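Local coordinates for protein endoglucanase E (Clostridium thermocellum, PDB 2WAO) that probably removes acetyl groups from plant cell-wall polysaccharides as a family 2 carbohydrate esterase, and binds cellohexaose in its active-site cleft, at residues 294-299 / 320-325; 35-40 / 116-121. All coordinates share one frame; numbering follows the deposited sequence.

Contact 1: 294-299 / 320-325. With BGC (beta-D-glucopyranose), chain B; FMT (formic acid), chain M.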
# COMPACT_ATOMS: atom_id res chain seq x y z
N VAL A 294 11.42 -9.92 9.47
CA VAL A 294 10.16 -10.07 10.26
C VAL A 294 9.35 -11.21 9.69
O VAL A 294 9.15 -11.29 8.48
CB VAL A 294 9.28 -8.78 10.28
CG1 VAL A 294 8.02 -8.94 11.18
CG2 VAL A 294 10.10 -7.52 10.61
N GLU A 295 8.91 -12.12 10.55
CA GLU A 295 7.98 -13.17 10.11
C GLU A 295 6.60 -13.00 10.74
O GLU A 295 6.47 -12.92 11.99
CB GLU A 295 8.52 -14.57 10.39
CG GLU A 295 7.51 -15.62 9.85
CD GLU A 295 8.02 -17.08 9.92
OE1 GLU A 295 9.21 -17.28 10.31
OE2 GLU A 295 7.21 -17.99 9.54
N PHE A 296 5.57 -12.90 9.88
CA PHE A 296 4.18 -12.95 10.33
C PHE A 296 3.78 -14.41 10.37
O PHE A 296 3.84 -15.10 9.34
CB PHE A 296 3.28 -12.16 9.39
CG PHE A 296 3.74 -10.73 9.16
CD1 PHE A 296 3.60 -9.77 10.17
CD2 PHE A 296 4.24 -10.34 7.91
CE1 PHE A 296 3.97 -8.45 9.95
CE2 PHE A 296 4.61 -9.03 7.68
CZ PHE A 296 4.48 -8.07 8.69
N PRO A 297 3.42 -14.91 11.56
CA PRO A 297 3.07 -16.32 11.66
C PRO A 297 1.96 -16.67 10.68
O PRO A 297 1.04 -15.87 10.44
CB PRO A 297 2.53 -16.44 13.11
CG PRO A 297 3.34 -15.41 13.82
CD PRO A 297 3.34 -14.24 12.86
N GLN A 298 2.10 -17.84 10.08
CA GLN A 298 1.14 -18.32 9.09
C GLN A 298 -0.30 -18.24 9.61
O GLN A 298 -0.58 -18.61 10.75
CB GLN A 298 1.49 -19.76 8.79
CG GLN A 298 0.64 -20.36 7.74
CD GLN A 298 0.80 -21.87 7.65
OE1 GLN A 298 1.74 -22.47 8.20
NE2 GLN A 298 -0.11 -22.47 6.94
N GLN A 299 -1.20 -17.74 8.79
CA GLN A 299 -2.63 -17.71 9.16
C GLN A 299 -3.10 -19.18 9.27
O GLN A 299 -2.74 -20.02 8.44
CB GLN A 299 -3.47 -16.89 8.14
CG GLN A 299 -3.41 -17.42 6.74
CD GLN A 299 -4.05 -16.52 5.65
OE1 GLN A 299 -4.57 -15.41 5.92
NE2 GLN A 299 -3.99 -17.02 4.41
N ALA A 320 -0.17 -5.87 11.74
CA ALA A 320 0.11 -4.47 12.06
C ALA A 320 0.67 -4.36 13.50
O ALA A 320 1.63 -3.64 13.70
CB ALA A 320 -1.13 -3.60 11.90
N GLU A 321 0.12 -5.12 14.45
CA GLU A 321 0.62 -5.08 15.85
C GLU A 321 2.09 -5.53 15.89
O GLU A 321 2.93 -4.90 16.59
CB GLU A 321 -0.23 -5.93 16.82
CG GLU A 321 -1.69 -5.43 16.94
CD GLU A 321 -2.59 -6.35 17.77
OE1 GLU A 321 -2.03 -7.05 18.66
OE2 GLU A 321 -3.85 -6.37 17.54
N ARG A 322 2.40 -6.62 15.18
CA ARG A 322 3.75 -7.15 15.15
C ARG A 322 4.70 -6.13 14.50
O ARG A 322 5.76 -5.78 15.09
CB ARG A 322 3.78 -8.50 14.43
CG ARG A 322 5.17 -9.09 14.28
CD ARG A 322 5.11 -10.47 13.70
NE ARG A 322 4.22 -11.35 14.45
CZ ARG A 322 4.58 -12.07 15.52
NH1 ARG A 322 5.82 -12.01 15.99
NH2 ARG A 322 3.69 -12.82 16.14
N LEU A 323 4.32 -5.64 13.33
CA LEU A 323 5.21 -4.76 12.54
C LEU A 323 5.43 -3.39 13.24
O LEU A 323 6.56 -2.81 13.18
CB LEU A 323 4.66 -4.58 11.12
CG LEU A 323 5.48 -3.64 10.22
CD1 LEU A 323 6.91 -4.28 9.96
CD2 LEU A 323 4.76 -3.38 8.88
N THR A 324 4.37 -2.89 13.88
CA THR A 324 4.41 -1.62 14.61
C THR A 324 5.46 -1.77 15.70
O THR A 324 6.29 -0.88 15.85
CB THR A 324 2.99 -1.19 15.16
OG1 THR A 324 2.14 -0.88 14.04
CG2 THR A 324 3.08 0.08 16.08
N ALA A 325 5.41 -2.89 16.45
CA ALA A 325 6.36 -3.08 17.56
C ALA A 325 7.81 -3.20 17.04
O ALA A 325 8.71 -2.64 17.66
CB ALA A 325 5.97 -4.28 18.43
C2 BGC B . -2.77 -23.84 6.05
C3 BGC B . -3.63 -23.38 4.88
C4 BGC B . -3.24 -24.10 3.60
C5 BGC B . -3.13 -25.60 3.82
C6 BGC B . -2.65 -26.31 2.56
C1 BGC B . -2.70 -25.37 6.11
O1 BGC B . -1.82 -25.76 7.14
O2 BGC B . -3.32 -23.36 7.26
O3 BGC B . -3.47 -21.99 4.71
O4 BGC B . -3.86 -23.94 2.84
O5 BGC B . -2.22 -25.86 4.87
O6 BGC B . -2.11 -27.57 2.90
C FMT M . 0.56 -11.87 12.36
O1 FMT M . 0.46 -12.73 11.44
O2 FMT M . 1.60 -11.30 12.81
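The guanidinium of R322 has P297 over one face, and a formic acid molecule, probably from the crystallisation liquor, at its edge. P297 CD lies 3.4 Å from R322 NE, and P297 CG lies 3.5 Å from R322 NH2. The two side chains reach toward each other tip to tip. R322 NE donates to formic acid O2 at 3.1 Å with an N-H...O angle of 158°. V294 CG1 sits 4.2 Å above one face of the F296 ring, nearer its margin than its centre. At the ring edge sit formic acid O2 and L323 CB, the latter 4.1 Å from F296 CE1. Ring and guanidinium planes are 78° apart, and the ring meets R322 obliquely through CD, 3.9 Å from F296 CD1. R322 CD also passes 3.3 Å from E295 O. A bend at chi3 (-54°) then turns NE toward the formic acid. E295 sends its carboxylate elsewhere, to a salt bridge with R273. Beyond P297 the loop carries Q298 and Q299 to the glycan pocket, where Q298 NE2 lies 3.3 Å from glucose O2. V294 lies near the end of strand 291-295, an outermost strand of the parallel sheet, and its backbone bonds C258 and V260 of strand 255-260. F296 packs on C259 and on M319 of helix 313-331. L323 also touches T162 of helix 158-165. The contact thus joins the last strand and last helix of the SGNH-type alpha/beta domain.

Contact 2: 35-40 / 116-121; sequences ELNFYG and AAPKPL
L36 and A117 bring their backbones closest, with 5.1 Å between CA atoms, where segment 35-40 of strand 33-40 meets the irregular segment 116-121. N37 and P118 carry most of the contact. N37 ND2 donates to A116 O at 2.9 Å, with a nearly straight N-H...O angle of 173°. The acceptor lies in the amide plane of N37, and the donor lies in the carbonyl plane of A116. P118 reaches both N37 and E35 with its ring. Its CD is 3.5 Å from N37 ND2, and its CG is 3.6 Å from E35 OE2. The E35 chain is extended and crosses the proline obliquely. Its carboxylate is held by H88 through OE2 and by N14 through OE1. P118 also touches H88 and L12. Strand 33-40 pairs antiparallel with 113-114, and N37 still bonds L115 through the backbone. Beyond this the side chain of N37 takes over, and P118 has no N-H to offer. An asparagine side-chain amide thus bonds the backbone carbonyl of a chain leaving the short strand 113-114. It belongs to the antiparallel beta domain of family 2 esterases, consistent with a jelly roll, as the chain runs toward strand 123-129 of the esterase domain.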
# COMPACT_ATOMS: atom_id res chain seq x y z
N GLU A 35 -5.63 14.77 1.26
CA GLU A 35 -6.02 15.17 2.60
C GLU A 35 -6.12 16.71 2.68
O GLU A 35 -5.27 17.43 2.15
CB GLU A 35 -5.01 14.58 3.58
CG GLU A 35 -5.14 15.05 4.98
CD GLU A 35 -4.03 14.51 5.89
OE1 GLU A 35 -2.98 14.04 5.36
OE2 GLU A 35 -4.19 14.61 7.13
N LEU A 36 -7.18 17.19 3.30
CA LEU A 36 -7.42 18.65 3.34
C LEU A 36 -8.30 19.02 4.52
O LEU A 36 -8.96 18.17 5.09
CB LEU A 36 -8.03 19.12 2.00
CG LEU A 36 -9.40 18.50 1.59
CD1 LEU A 36 -10.55 19.13 2.41
CD2 LEU A 36 -9.64 18.71 0.11
N ASN A 37 -8.29 20.30 4.87
CA ASN A 37 -9.24 20.89 5.80
C ASN A 37 -10.21 21.80 5.05
O ASN A 37 -9.80 22.50 4.13
CB ASN A 37 -8.51 21.71 6.86
CG ASN A 37 -7.65 20.85 7.79
OD1 ASN A 37 -8.14 19.91 8.43
ND2 ASN A 37 -6.37 21.18 7.87
N PHE A 38 -11.49 21.75 5.40
CA PHE A 38 -12.45 22.66 4.79
C PHE A 38 -13.37 23.23 5.85
O PHE A 38 -13.57 22.64 6.93
CB PHE A 38 -13.25 22.01 3.64
CG PHE A 38 -14.22 20.97 4.09
CD1 PHE A 38 -15.59 21.28 4.26
CD2 PHE A 38 -13.79 19.66 4.32
CE1 PHE A 38 -16.53 20.30 4.70
CE2 PHE A 38 -14.73 18.67 4.73
CZ PHE A 38 -16.12 19.01 4.92
N TYR A 39 -13.93 24.39 5.52
CA TYR A 39 -14.94 25.02 6.35
C TYR A 39 -16.27 24.85 5.62
O TYR A 39 -16.38 25.17 4.45
CB TYR A 39 -14.66 26.52 6.55
CG TYR A 39 -15.60 27.12 7.58
CD1 TYR A 39 -15.24 27.19 8.92
CD2 TYR A 39 -16.87 27.56 7.22
CE1 TYR A 39 -16.11 27.72 9.89
CE2 TYR A 39 -17.76 28.10 8.18
CZ TYR A 39 -17.36 28.16 9.51
OH TYR A 39 -18.21 28.67 10.47
N GLY A 40 -17.26 24.33 6.31
CA GLY A 40 -18.62 24.29 5.72
C GLY A 40 -19.43 23.14 6.28
O GLY A 40 -19.22 22.74 7.43
N ALA A 116 -6.37 26.09 5.30
CA ALA A 116 -4.97 25.60 5.36
C ALA A 116 -4.89 24.07 5.53
O ALA A 116 -5.56 23.51 6.41
CB ALA A 116 -4.21 26.30 6.50
N ALA A 117 -4.02 23.41 4.76
CA ALA A 117 -3.86 21.94 4.87
C ALA A 117 -3.14 21.54 6.18
O ALA A 117 -2.46 22.39 6.78
CB ALA A 117 -3.12 21.38 3.65
N PRO A 118 -3.27 20.26 6.63
CA PRO A 118 -2.50 19.79 7.78
C PRO A 118 -1.02 19.81 7.44
O PRO A 118 -0.67 19.81 6.26
CB PRO A 118 -2.96 18.33 7.97
CG PRO A 118 -4.26 18.21 7.16
CD PRO A 118 -4.11 19.19 6.04
N LYS A 119 -0.18 19.89 8.47
CA LYS A 119 1.27 19.73 8.31
C LYS A 119 1.53 18.29 7.85
O LYS A 119 0.98 17.37 8.42
CB LYS A 119 1.94 20.02 9.67
CG LYS A 119 3.46 19.80 9.76
CD LYS A 119 3.99 19.90 11.25
CE LYS A 119 4.95 18.74 11.64
NZ LYS A 119 4.30 17.37 11.47
N PRO A 120 2.37 18.09 6.81
CA PRO A 120 2.75 16.75 6.36
C PRO A 120 3.47 16.01 7.49
O PRO A 120 4.15 16.65 8.31
CB PRO A 120 3.71 17.01 5.20
CG PRO A 120 3.59 18.45 4.88
CD PRO A 120 3.06 19.16 6.06
N LEU A 121 3.26 14.70 7.59
CA LEU A 121 3.87 13.91 8.66
C LEU A 121 5.37 13.80 8.41
O LEU A 121 5.80 13.58 7.28
CB LEU A 121 3.23 12.52 8.73
CG LEU A 121 1.74 12.51 9.06
CD1 LEU A 121 1.16 11.09 9.03
CD2 LEU A 121 1.57 13.13 10.42

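The two contacts lie in different domains and do not touch. Their centres are 32 Å apart, and their nearest atoms are about 13 Å apart. Contact 2 comes first along the chain and belongs to the N-terminal beta domain, by the segment that leads into the esterase domain. Contact 1 lies near the end of that esterase domain. Only contact 1 includes residues of the glycan pocket: Q298 and Q299, which follow its packed residues. Q299 NE2 bonds a glucose O6 and the backbone oxygen of W309, another pocket residue. The F296 side chain is about 11 Å from a bound glucose, so the packed part of contact 1 stands back from the sugar.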